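Local coordinates for protein short chain dehydrogenase (A0QTM2 homolog) (Mycobacterium thermoresistibile, PDB 3SC4) that probably catalyses the NAD(P)-dependent oxidation or reduction of a substrate not yet identified, as a member of the short-chain dehydrogenase/reductase family, at residues V39-E44 against V71-D76; C97-S102 against P145-L150; A101-L106 against F117-G122; G122-G127 against T164-A169; L150-R155 against M168-M173. All coordinates share one frame; numbering follows the deposited sequence. Where two conformers were deposited one is given.

Interaction 1 of 5, residues V39-E44 against V71-D76; sequences VAKSAE and VGDIRD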
# COMPACT_ATOMS: atom_id res chain seq x y z
N VAL B 39 12.35 -19.55 -3.92
CA VAL B 39 13.40 -18.55 -3.87
C VAL B 39 13.52 -17.97 -2.45
O VAL B 39 12.51 -17.59 -1.85
CB VAL B 39 13.16 -17.45 -4.93
CG1 VAL B 39 11.93 -16.62 -4.57
CG2 VAL B 39 14.37 -16.57 -5.08
N ALA B 40 14.74 -17.94 -1.90
CA ALA B 40 15.03 -17.25 -0.62
C ALA B 40 16.34 -16.46 -0.68
O ALA B 40 17.17 -16.69 -1.56
CB ALA B 40 15.06 -18.23 0.54
N LYS B 41 16.52 -15.54 0.26
CA LYS B 41 17.64 -14.63 0.26
C LYS B 41 18.96 -15.34 0.50
O LYS B 41 19.96 -15.03 -0.16
CB LYS B 41 17.46 -13.53 1.31
CG LYS B 41 18.74 -12.65 1.54
CD LYS B 41 18.41 -11.18 1.88
CE LYS B 41 19.47 -10.50 2.80
NZ LYS B 41 20.78 -10.19 2.17
N SER B 42 18.95 -16.30 1.42
CA SER B 42 20.16 -17.03 1.83
C SER B 42 19.86 -18.53 1.96
O SER B 42 18.72 -18.93 2.16
CB SER B 42 20.71 -16.46 3.16
OG SER B 42 21.87 -17.16 3.63
N ALA B 43 20.91 -19.32 1.82
CA ALA B 43 20.86 -20.76 1.92
C ALA B 43 21.47 -21.24 3.25
O ALA B 43 21.43 -22.44 3.55
CB ALA B 43 21.64 -21.36 0.76
N GLU B 44 22.05 -20.33 4.02
CA GLU B 44 22.67 -20.68 5.30
C GLU B 44 21.58 -20.96 6.35
O GLU B 44 20.65 -20.19 6.49
CB GLU B 44 23.60 -19.56 5.81
N VAL B 71 18.73 -19.44 -4.67
CA VAL B 71 19.14 -18.32 -3.85
C VAL B 71 18.86 -17.00 -4.57
O VAL B 71 19.35 -16.78 -5.68
CB VAL B 71 20.62 -18.39 -3.52
CG1 VAL B 71 21.12 -17.02 -2.99
CG2 VAL B 71 20.85 -19.52 -2.52
N GLY B 72 18.06 -16.14 -3.94
CA GLY B 72 17.82 -14.81 -4.48
C GLY B 72 17.08 -13.88 -3.54
O GLY B 72 16.10 -14.25 -2.96
N ASP B 73 17.56 -12.66 -3.44
CA ASP B 73 16.93 -11.61 -2.64
C ASP B 73 15.73 -11.02 -3.40
O ASP B 73 15.90 -10.33 -4.42
CB ASP B 73 17.97 -10.53 -2.30
CG ASP B 73 17.48 -9.54 -1.25
OD1 ASP B 73 16.26 -9.54 -0.96
OD2 ASP B 73 18.30 -8.76 -0.72
N ILE B 74 14.54 -11.28 -2.90
CA ILE B 74 13.30 -10.74 -3.49
C ILE B 74 13.29 -9.20 -3.59
O ILE B 74 12.47 -8.64 -4.30
CB ILE B 74 12.09 -11.15 -2.64
CG1 ILE B 74 10.76 -10.77 -3.27
CG2 ILE B 74 12.18 -10.49 -1.23
CD1 ILE B 74 9.56 -11.36 -2.50
N ARG B 75 14.16 -8.54 -2.83
CA ARG B 75 14.27 -7.09 -2.88
C ARG B 75 15.17 -6.63 -4.01
O ARG B 75 15.23 -5.45 -4.31
CB ARG B 75 14.77 -6.53 -1.55
CG ARG B 75 13.66 -6.37 -0.50
CD ARG B 75 14.25 -6.15 0.88
NE ARG B 75 15.32 -7.10 1.19
CZ ARG B 75 16.24 -6.89 2.12
NH1 ARG B 75 16.22 -5.77 2.83
NH2 ARG B 75 17.18 -7.79 2.34
N ASP B 76 15.87 -7.58 -4.66
CA ASP B 76 16.72 -7.27 -5.81
C ASP B 76 15.98 -7.77 -7.04
O ASP B 76 15.76 -8.97 -7.20
CB ASP B 76 18.09 -7.94 -5.63
CG ASP B 76 19.01 -7.78 -6.83
OD1 ASP B 76 18.60 -7.27 -7.88
OD2 ASP B 76 20.18 -8.22 -6.72
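A single, short backbone hydrogen bond ties the two strand ends together: Gly72 N donates to Ala40 O at 2.6 Å and nearly straight (168°), coming from above the carbonyl plane. The same oxygen receives a CA-H contact from Val71 CA at 3.4 Å, so two successive residues close on one acceptor where parallel strands 35-40 and 66-71 run out.

Charged groups gather at the outer side. Lys41, with CG anti to its backbone N (chi1 170°), lies alongside Asp73 and points the same way; its CD sits 3.6 Å from Asp73 OD2, whereas NZ bends beyond and stays 4.1 Å from that oxygen, near but not in a salt bridge. Asp73 spends OD1 within its own segment, accepting from Arg75 N at 3.0 Å in an Asx turn, and from Arg75 NE in a weak, long bond that is also a salt bridge. The Arg75 guanidinium in turn crosses Lys41 obliquely and presents an edge to CD, so Arg75 NH2 meets the lysine's methylenes rather than its ammonium, and Asp73 probably tempers the repulsion of the two cations.

One apolar contact finishes the seam: Val71 CG2 meets Ala43 CB at 3.8 Å, and helix 53-63 packs on both through Tyr54. The buried Val39 sets a methyl against a backbone oxygen, CG2 lying 3.6 Å from Gly72 O.

Strand ends opening into loops at the C-terminal edge of a parallel sheet are typical of the Rossmann fold, where short-chain dehydrogenases generally receive the adenosine half of the cofactor; here the loop bearing Asp73 probably borders that site.

Interaction 2 of 5, residues C97-S102 against P145-L150; sequences CVNNAS and PHILTL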
# COMPACT_ATOMS: atom_id res chain seq x y z
N CYS B 97 1.97 -18.97 -9.19
CA CYS B 97 2.84 -18.03 -8.51
C CYS B 97 2.26 -17.79 -7.13
O CYS B 97 1.14 -17.29 -7.02
CB CYS B 97 2.89 -16.73 -9.28
SG CYS B 97 3.87 -15.45 -8.46
N VAL B 98 2.98 -18.18 -6.09
CA VAL B 98 2.53 -17.92 -4.73
C VAL B 98 3.43 -16.89 -4.09
O VAL B 98 4.61 -17.11 -3.96
CB VAL B 98 2.53 -19.17 -3.86
CG1 VAL B 98 2.25 -18.80 -2.42
CG2 VAL B 98 1.52 -20.18 -4.37
N ASN B 99 2.86 -15.76 -3.70
CA ASN B 99 3.58 -14.72 -2.98
C ASN B 99 3.40 -14.92 -1.49
O ASN B 99 2.39 -14.53 -0.91
CB ASN B 99 3.08 -13.32 -3.39
CG ASN B 99 3.34 -13.02 -4.84
OD1 ASN B 99 4.48 -12.97 -5.26
ND2 ASN B 99 2.29 -12.83 -5.60
N ASN B 100 4.40 -15.58 -0.89
CA ASN B 100 4.39 -15.90 0.54
C ASN B 100 5.48 -15.19 1.36
O ASN B 100 5.32 -15.04 2.53
CB ASN B 100 4.47 -17.43 0.72
CG ASN B 100 4.87 -17.86 2.16
OD1 ASN B 100 4.12 -17.62 3.12
ND2 ASN B 100 6.06 -18.47 2.29
N ALA B 101 6.55 -14.72 0.75
CA ALA B 101 7.61 -14.02 1.50
C ALA B 101 7.00 -12.91 2.33
O ALA B 101 6.13 -12.18 1.86
CB ALA B 101 8.64 -13.46 0.57
N SER B 102 7.44 -12.80 3.58
CA SER B 102 6.83 -11.86 4.48
C SER B 102 7.79 -11.25 5.45
O SER B 102 8.94 -11.64 5.55
CB SER B 102 5.67 -12.53 5.22
OG SER B 102 6.16 -13.48 6.14
N PRO B 145 -3.83 -20.84 -15.05
CA PRO B 145 -2.82 -20.16 -14.24
C PRO B 145 -3.36 -19.33 -13.07
O PRO B 145 -4.37 -18.64 -13.22
CB PRO B 145 -2.13 -19.24 -15.24
CG PRO B 145 -3.16 -19.03 -16.32
CD PRO B 145 -3.91 -20.29 -16.41
N HIS B 146 -2.66 -19.39 -11.93
CA HIS B 146 -3.10 -18.74 -10.71
C HIS B 146 -1.99 -17.98 -10.04
O HIS B 146 -0.91 -18.53 -9.82
CB HIS B 146 -3.57 -19.80 -9.69
CG HIS B 146 -5.03 -20.07 -9.74
ND1 HIS B 146 -5.92 -19.42 -8.92
CD2 HIS B 146 -5.75 -20.89 -10.53
CE1 HIS B 146 -7.15 -19.84 -9.20
NE2 HIS B 146 -7.07 -20.73 -10.17
N ILE B 147 -2.25 -16.73 -9.68
CA ILE B 147 -1.41 -16.05 -8.72
C ILE B 147 -2.14 -16.05 -7.39
O ILE B 147 -3.30 -15.72 -7.33
CB ILE B 147 -1.10 -14.63 -9.11
CG1 ILE B 147 -0.51 -14.60 -10.53
CG2 ILE B 147 -0.16 -14.06 -8.07
CD1 ILE B 147 -0.22 -13.19 -11.12
N LEU B 148 -1.45 -16.42 -6.31
CA LEU B 148 -2.07 -16.48 -4.99
C LEU B 148 -1.15 -15.79 -4.01
O LEU B 148 0.04 -16.13 -3.92
CB LEU B 148 -2.27 -17.93 -4.56
CG LEU B 148 -3.10 -18.13 -3.30
CD1 LEU B 148 -4.54 -17.74 -3.51
CD2 LEU B 148 -3.02 -19.60 -2.88
N THR B 149 -1.72 -14.84 -3.26
CA THR B 149 -0.94 -13.93 -2.45
C THR B 149 -1.44 -14.06 -1.04
O THR B 149 -2.63 -14.08 -0.79
CB THR B 149 -1.06 -12.48 -3.01
OG1 THR B 149 -0.49 -12.45 -4.32
CG2 THR B 149 -0.31 -11.50 -2.16
N LEU B 150 -0.51 -14.20 -0.12
CA LEU B 150 -0.82 -14.58 1.25
C LEU B 150 -0.95 -13.30 2.08
O LEU B 150 0.03 -12.83 2.70
CB LEU B 150 0.23 -15.56 1.78
CG LEU B 150 -0.07 -17.04 1.45
CD1 LEU B 150 -0.75 -17.30 0.09
CD2 LEU B 150 1.14 -17.93 1.61
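Central strands 96-99 and 146-149 of the Rossmann-fold sheet run side by side here, their directions only 11° apart and their axes 4.7 Å from each other. The tight part is the backbone seam: Cys97 N, Leu148 N, Asn99 N and Leu150 N each donate across it in turn, the shortest bond being Leu148 N to Cys97 O at 2.8 Å. Val98 and Leu148 stand on one face of the sheet, Cys97, Ile147, Asn99 and Thr149 on the other, where Cys97 and Asn99 pack on helix 114-135.

Beyond the strands the pairing loosens. Asn100, partly exposed and close to a bound glycerol, turns its CG anti to the backbone N (chi1 164°) and crosses Leu150 obliquely, so that Leu150 CD2 meets OD1 at 3.4 Å without a polar bond. Leu150 CD1 reaches back to Val98 CG1 at 4.2 Å. The Asn-Asn-Ala-Ser run resembles the Asn-Asn-Ala-Gly motif that steadies the central sheet in this family.

Within the buried part, Asn99 keeps CG beside its backbone N and lies alongside Thr149. Its ND2 has two acceptors: Ser132 OG on helix 114-135 and, at 3.1 Å and within the amide plane, Thr149 OG1.

Interaction 3 of 5, residues A101-L106 against F117-G122; sequences ASAINL and FDLMNG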
# COMPACT_ATOMS: atom_id res chain seq x y z
N ALA B 101 6.55 -14.72 0.75
CA ALA B 101 7.61 -14.02 1.50
C ALA B 101 7.00 -12.91 2.33
O ALA B 101 6.13 -12.18 1.86
CB ALA B 101 8.64 -13.46 0.57
N SER B 102 7.44 -12.80 3.58
CA SER B 102 6.83 -11.86 4.48
C SER B 102 7.79 -11.25 5.45
O SER B 102 8.94 -11.64 5.55
CB SER B 102 5.67 -12.53 5.22
OG SER B 102 6.16 -13.48 6.14
N ALA B 103 7.32 -10.23 6.13
CA ALA B 103 8.11 -9.54 7.12
C ALA B 103 7.11 -8.90 8.08
O ALA B 103 6.08 -8.39 7.66
CB ALA B 103 8.99 -8.51 6.47
N ILE B 104 7.43 -8.92 9.36
CA ILE B 104 6.50 -8.49 10.38
C ILE B 104 7.19 -7.67 11.47
O ILE B 104 8.30 -7.95 11.86
CB ILE B 104 5.78 -9.70 10.98
CG1 ILE B 104 4.64 -9.23 11.88
CG2 ILE B 104 6.78 -10.59 11.70
CD1 ILE B 104 3.46 -10.28 12.06
N ASN B 105 6.52 -6.60 11.89
CA ASN B 105 6.84 -5.82 13.06
C ASN B 105 5.51 -5.13 13.40
O ASN B 105 4.86 -4.61 12.49
CB ASN B 105 7.93 -4.80 12.79
CG ASN B 105 8.21 -3.88 13.97
OD1 ASN B 105 7.31 -3.48 14.70
ND2 ASN B 105 9.46 -3.51 14.14
N LEU B 106 5.10 -5.17 14.67
CA LEU B 106 3.74 -4.77 15.03
C LEU B 106 3.76 -3.43 15.77
O LEU B 106 2.79 -3.07 16.45
CB LEU B 106 3.05 -5.86 15.88
CG LEU B 106 2.97 -7.26 15.23
CD1 LEU B 106 2.22 -8.25 16.12
CD2 LEU B 106 2.28 -7.20 13.88
N PHE B 117 10.71 -0.38 8.12
CA PHE B 117 9.63 -0.15 7.17
C PHE B 117 10.00 -0.67 5.79
O PHE B 117 9.22 -1.36 5.18
CB PHE B 117 9.29 1.34 7.10
CG PHE B 117 8.25 1.67 6.07
CD1 PHE B 117 6.93 1.77 6.43
CD2 PHE B 117 8.62 1.87 4.74
CE1 PHE B 117 5.96 2.06 5.49
CE2 PHE B 117 7.66 2.16 3.80
CZ PHE B 117 6.33 2.25 4.17
N ASP B 118 11.20 -0.30 5.32
CA ASP B 118 11.67 -0.69 3.99
C ASP B 118 11.79 -2.19 3.84
O ASP B 118 11.56 -2.76 2.78
CB ASP B 118 13.01 -0.07 3.66
CG ASP B 118 12.93 1.40 3.47
OD1 ASP B 118 11.82 1.92 3.29
OD2 ASP B 118 13.99 2.05 3.53
N LEU B 119 12.13 -2.86 4.91
CA LEU B 119 12.23 -4.28 4.79
C LEU B 119 10.83 -4.87 4.59
O LEU B 119 10.62 -5.77 3.75
CB LEU B 119 12.99 -4.80 6.00
CG LEU B 119 13.13 -6.28 6.14
CD1 LEU B 119 14.33 -6.60 7.04
CD2 LEU B 119 11.82 -6.74 6.72
N MET B 120 9.84 -4.32 5.29
CA MET B 120 8.46 -4.79 5.13
C MET B 120 7.85 -4.44 3.75
O MET B 120 7.24 -5.27 3.09
CB MET B 120 7.57 -4.22 6.25
CG MET B 120 7.90 -4.74 7.64
SD MET B 120 6.65 -4.43 8.92
CE MET B 120 7.39 -2.98 9.55
N ASN B 121 7.96 -3.17 3.37
CA ASN B 121 7.48 -2.68 2.10
C ASN B 121 8.25 -3.41 1.00
O ASN B 121 7.65 -3.91 0.03
CB ASN B 121 7.69 -1.17 2.06
CG ASN B 121 7.21 -0.50 0.76
OD1 ASN B 121 6.00 -0.27 0.55
ND2 ASN B 121 8.16 -0.08 -0.07
N GLY B 122 9.56 -3.55 1.19
CA GLY B 122 10.41 -4.16 0.16
C GLY B 122 10.02 -5.58 -0.16
O GLY B 122 9.79 -5.93 -1.32
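Met120 stretches from its helix over the extended segment 101-106, overlapping Ala103 with its base and Asn105 with its tip. CG stands beside the backbone N (chi1 -67°), the chain runs on extended to the sulfur, and a bend at chi3 (-96°) turns the methyl toward Asn105. CG therefore lies 4.1 Å from Ala103 CB, SD comes to 3.7 Å from Asn105 N, and CE settles 3.8 Å from Asn105 CB.

One residue earlier, Leu119 sends CD2 against the same alanine: Leu119 CD2 and Ala103 CB are only 3.3 Å apart, methyl to methyl. Ala103 is thus set between the two helix side chains by its own CB, which points at the helix. Between these segments the contact is mainly apolar packing; the Asn105 amide serves its own loop, OD1 accepting from Gly107 N, near a bound sulfate.

Elsewhere on helix 114-135, Phe117 stacks on Tyr129 of the second subunit, and Asp118 forms a salt bridge with Arg126 of that second subunit. The loop itself leaves strand 96-99 and lies across helix 114-135, the helix it leads into, while Ile104 packs on Tyr166 of helix 164-183 and Pro165 of that helix touches Met120.

Interaction 4 of 5, residues G122-G127 against T164-A169; sequences GIQVRG and TPYMMA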
# COMPACT_ATOMS: atom_id res chain seq x y z
N GLY B 122 9.56 -3.55 1.19
CA GLY B 122 10.41 -4.16 0.16
C GLY B 122 10.02 -5.58 -0.16
O GLY B 122 9.79 -5.93 -1.32
N ILE B 123 9.92 -6.40 0.86
CA ILE B 123 9.67 -7.80 0.64
C ILE B 123 8.21 -8.04 0.22
O ILE B 123 7.95 -8.87 -0.64
CB ILE B 123 10.00 -8.62 1.89
CG1 ILE B 123 11.52 -8.60 2.13
CG2 ILE B 123 9.54 -10.02 1.70
CD1 ILE B 123 11.98 -9.25 3.45
N GLN B 124 7.28 -7.32 0.81
CA GLN B 124 5.86 -7.66 0.63
C GLN B 124 5.14 -6.89 -0.48
O GLN B 124 4.40 -7.50 -1.27
CB GLN B 124 5.11 -7.53 1.98
CG GLN B 124 5.38 -8.72 2.88
CD GLN B 124 5.14 -8.50 4.37
OE1 GLN B 124 4.72 -9.44 5.07
NE2 GLN B 124 5.45 -7.30 4.88
N VAL B 125 5.30 -5.58 -0.53
CA VAL B 125 4.58 -4.78 -1.50
C VAL B 125 5.39 -4.78 -2.78
O VAL B 125 4.93 -5.24 -3.79
CB VAL B 125 4.38 -3.36 -1.04
CG1 VAL B 125 3.55 -2.60 -2.05
CG2 VAL B 125 3.75 -3.34 0.36
N ARG B 126 6.62 -4.32 -2.69
CA ARG B 126 7.51 -4.33 -3.84
C ARG B 126 7.78 -5.77 -4.30
O ARG B 126 7.72 -6.07 -5.49
CB ARG B 126 8.80 -3.61 -3.49
CG ARG B 126 9.68 -3.34 -4.69
CD ARG B 126 10.90 -2.53 -4.32
NE ARG B 126 11.82 -2.27 -5.43
CZ ARG B 126 12.87 -3.01 -5.75
NH1 ARG B 126 13.14 -4.13 -5.08
NH2 ARG B 126 13.68 -2.65 -6.76
N GLY B 127 8.07 -6.65 -3.36
CA GLY B 127 8.35 -8.04 -3.68
C GLY B 127 7.20 -8.75 -4.38
O GLY B 127 7.42 -9.47 -5.38
N THR B 164 0.39 0.56 11.74
CA THR B 164 0.45 1.19 10.42
C THR B 164 1.47 0.59 9.45
O THR B 164 1.12 0.22 8.35
CB THR B 164 0.66 2.69 10.60
OG1 THR B 164 -0.47 3.20 11.32
CG2 THR B 164 0.78 3.37 9.26
N PRO B 165 2.71 0.45 9.86
CA PRO B 165 3.68 -0.12 8.93
C PRO B 165 3.28 -1.48 8.38
O PRO B 165 3.29 -1.71 7.17
CB PRO B 165 4.95 -0.26 9.79
CG PRO B 165 4.75 0.75 10.88
CD PRO B 165 3.30 0.74 11.17
N TYR B 166 2.93 -2.39 9.27
CA TYR B 166 2.56 -3.74 8.87
C TYR B 166 1.25 -3.76 8.10
O TYR B 166 1.15 -4.45 7.11
CB TYR B 166 2.47 -4.66 10.10
CG TYR B 166 2.30 -6.12 9.80
CD1 TYR B 166 3.22 -6.80 9.04
CD2 TYR B 166 1.22 -6.82 10.31
CE1 TYR B 166 3.05 -8.18 8.76
CE2 TYR B 166 1.03 -8.16 10.05
CZ TYR B 166 1.93 -8.85 9.26
OH TYR B 166 1.73 -10.20 9.02
N MET B 167 0.25 -3.00 8.54
CA MET B 167 -1.01 -2.91 7.81
C MET B 167 -0.76 -2.39 6.41
O MET B 167 -1.33 -2.90 5.45
CB MET B 167 -1.99 -2.02 8.52
CG MET B 167 -3.28 -1.78 7.78
SD MET B 167 -3.19 -0.35 6.65
CE MET B 167 -2.90 1.02 7.80
N MET B 168 0.09 -1.38 6.28
CA MET B 168 0.41 -0.85 4.95
C MET B 168 0.99 -1.92 4.02
O MET B 168 0.66 -2.00 2.83
CB MET B 168 1.41 0.33 5.04
CG MET B 168 0.76 1.60 5.46
SD MET B 168 1.97 2.88 5.80
CE MET B 168 2.64 3.14 4.14
N ALA B 169 1.92 -2.70 4.57
CA ALA B 169 2.60 -3.72 3.81
C ALA B 169 1.62 -4.82 3.44
O ALA B 169 1.53 -5.21 2.27
CB ALA B 169 3.81 -4.27 4.59
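Gln124 leaves its helix with CB directed at segment 164-169, and CG takes the position beside the backbone N (chi1 -77°). From there the chain runs out extended, CG passing Ala101 O on the way to the amide. At the tip the two amide atoms part. NE2 rests on the methyl of Ala169, 3.5 Å from its CB, while bonding back to Met120 O one turn earlier; OE1 is turned to the loop, where it accepts from Ala103 N and, weakly, from Lys170 NZ. OE1 also comes obliquely to the ring of Tyr166, 4.2 Å from CE1. With donor and acceptor both engaged, this buried amide is fixed in its rotation, and what it offers segment 164-169 is mainly packing.

Val125 fills the neighbouring place. Its CG2 sits over the end of the segment, 3.5 Å from Ala169 O and 4.3 Å from Ala169 CB, and the residue also packs on Met168 of the second subunit. The helix is irregular here: a wider pi-type turn spans 122-126, with a weak bond from Gly127 N to Gly122 O.

The segment axes approach to 9.9 Å and cross at 34°, running broadly the same way, with the small Ala169 at the closest backbone approach. Helices 114-135 and 164-183 side by side, both touching the second subunit, are consistent with the four-helix interface common in short-chain dehydrogenases; Tyr166 and Lys170 fit the family's Tyr-x-x-x-Lys active-site motif.

Interaction 5 of 5, residues L150-R155 against M168-M173; sequences LSPPIR and MAKYGM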
# COMPACT_ATOMS: atom_id res chain seq x y z
N LEU B 150 -0.51 -14.20 -0.12
CA LEU B 150 -0.82 -14.58 1.25
C LEU B 150 -0.95 -13.30 2.08
O LEU B 150 0.03 -12.83 2.70
CB LEU B 150 0.23 -15.56 1.78
CG LEU B 150 -0.07 -17.04 1.45
CD1 LEU B 150 -0.75 -17.30 0.09
CD2 LEU B 150 1.14 -17.93 1.61
N SER B 151 -2.16 -12.74 2.05
CA SER B 151 -2.43 -11.41 2.61
C SER B 151 -3.91 -11.29 2.89
O SER B 151 -4.68 -12.11 2.42
CB SER B 151 -1.96 -10.35 1.63
OG SER B 151 -2.74 -10.42 0.45
N PRO B 152 -4.31 -10.27 3.66
CA PRO B 152 -5.65 -10.26 4.22
C PRO B 152 -6.62 -9.44 3.41
O PRO B 152 -6.19 -8.63 2.59
CB PRO B 152 -5.43 -9.55 5.55
CG PRO B 152 -4.39 -8.52 5.24
CD PRO B 152 -3.54 -9.10 4.12
N PRO B 153 -7.92 -9.61 3.66
CA PRO B 153 -8.92 -8.67 3.12
C PRO B 153 -8.67 -7.28 3.65
O PRO B 153 -8.15 -7.14 4.77
CB PRO B 153 -10.25 -9.16 3.71
CG PRO B 153 -9.99 -10.49 4.26
CD PRO B 153 -8.51 -10.55 4.61
N ILE B 154 -9.04 -6.30 2.83
CA ILE B 154 -8.90 -4.90 3.14
C ILE B 154 -10.09 -4.55 4.00
O ILE B 154 -11.23 -4.52 3.54
CB ILE B 154 -8.92 -4.01 1.91
CG1 ILE B 154 -7.90 -4.49 0.84
CG2 ILE B 154 -8.71 -2.58 2.30
CD1 ILE B 154 -6.48 -4.46 1.24
N ARG B 155 -9.79 -4.29 5.28
CA ARG B 155 -10.77 -3.88 6.27
C ARG B 155 -10.46 -2.42 6.65
O ARG B 155 -9.35 -2.10 7.07
CB ARG B 155 -10.61 -4.76 7.51
CG ARG B 155 -10.89 -6.26 7.27
CD ARG B 155 -12.35 -6.50 7.54
NE ARG B 155 -12.49 -7.57 8.50
CZ ARG B 155 -13.49 -7.71 9.36
NH1 ARG B 155 -14.48 -6.84 9.45
NH2 ARG B 155 -13.47 -8.77 10.14
N MET B 168 0.09 -1.38 6.28
CA MET B 168 0.41 -0.85 4.95
C MET B 168 0.99 -1.92 4.02
O MET B 168 0.66 -2.00 2.83
CB MET B 168 1.41 0.33 5.04
CG MET B 168 0.76 1.60 5.46
SD MET B 168 1.97 2.88 5.80
CE MET B 168 2.64 3.14 4.14
N ALA B 169 1.92 -2.70 4.57
CA ALA B 169 2.60 -3.72 3.81
C ALA B 169 1.62 -4.82 3.44
O ALA B 169 1.53 -5.21 2.27
CB ALA B 169 3.81 -4.27 4.59
N LYS B 170 0.85 -5.31 4.41
CA LYS B 170 -0.05 -6.42 4.11
C LYS B 170 -1.17 -5.98 3.19
O LYS B 170 -1.49 -6.69 2.27
CB LYS B 170 -0.63 -7.09 5.37
CG LYS B 170 0.39 -7.80 6.29
CD LYS B 170 1.37 -8.74 5.59
CE LYS B 170 0.69 -9.96 4.95
NZ LYS B 170 1.74 -11.00 4.54
N TYR B 171 -1.79 -4.83 3.45
CA TYR B 171 -2.82 -4.34 2.55
C TYR B 171 -2.26 -4.05 1.14
O TYR B 171 -2.93 -4.26 0.13
CB TYR B 171 -3.48 -3.08 3.12
CG TYR B 171 -4.54 -3.29 4.20
CD1 TYR B 171 -4.64 -4.47 4.92
CD2 TYR B 171 -5.41 -2.27 4.54
CE1 TYR B 171 -5.61 -4.63 5.93
CE2 TYR B 171 -6.35 -2.42 5.51
CZ TYR B 171 -6.45 -3.59 6.22
OH TYR B 171 -7.42 -3.71 7.20
N GLY B 172 -1.03 -3.54 1.10
CA GLY B 172 -0.34 -3.30 -0.17
C GLY B 172 -0.21 -4.55 -1.02
O GLY B 172 -0.44 -4.49 -2.22
N MET B 173 0.13 -5.68 -0.38
CA MET B 173 0.17 -7.01 -1.05
C MET B 173 -1.19 -7.35 -1.60
O MET B 173 -1.31 -7.77 -2.74
CB MET B 173 0.55 -8.14 -0.08
CG MET B 173 1.96 -8.39 0.10
SD MET B 173 2.27 -9.76 1.24
CE MET B 173 2.35 -11.23 0.22
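Lys170 curls rather than extends: after CG beside the backbone N, bends at chi2 (-49°) and chi3 (-65°) fold the chain along the helix surface and deliver NZ to Leu150 O. Tyr171 also has CG beside its backbone N, but there chi1 carries the ring out along the loop to residues 152-155 and chi2 (19°) sets its plane.

That ring is wrapped on several sides. Ile154 CD1 lies over one face, off-centre at 4.2 Å from the centroid, in a CH-pi contact. Pro152 CG comes up to the edge, 4.1 Å from Tyr171 CD1. At the far end Tyr171 OH donates to Arg155 O in a short 2.5 Å bond, in the carbonyl plane and on a lone pair. Trp273 adds an oblique ring from outside.

Closer to strand 146-149, Ser151 CB packs at 3.8 Å on Met173 CB, and the serine hydroxyl is engaged with Thr174 OG1. Met173 CE lies 3.8 Å from Leu150 O, beside the lysine.

Lys170 NZ meets Leu150 O at 3.1 Å, nearly along the C=O axis. The partial negative charge of this oxygen would probably favour a protonated amine while fixing its place. As the lysine of the Tyr-x-x-x-Lys motif, it probably acts as in relatives, holding the nicotinamide ribose and lowering the pKa of the tyrosine.

Along the chain, interaction 1 closes before the rest open; interactions 2 and 3 then start from the overlapping segments 97-102 and 101-106, and interactions 4 and 5 end on helix 164-183. Interactions 1 and 2 lie on one parallel sheet, their centres about 16 Å apart. Interactions 3 and 4 share helix 114-135 with centres about 5 Å apart, and the centres of 4 and 5 are about 8 Å apart. Interaction 1 reaches helix 114-135 through Arg75 O and Arg126 NH1, but remains about 8 Å, nearest atoms, from interaction 5. Contacts 3, 4 and 5 all touch the second subunit; helices 114-135 and 164-183 thus join the dimer interface to the region of the probable active-site motif.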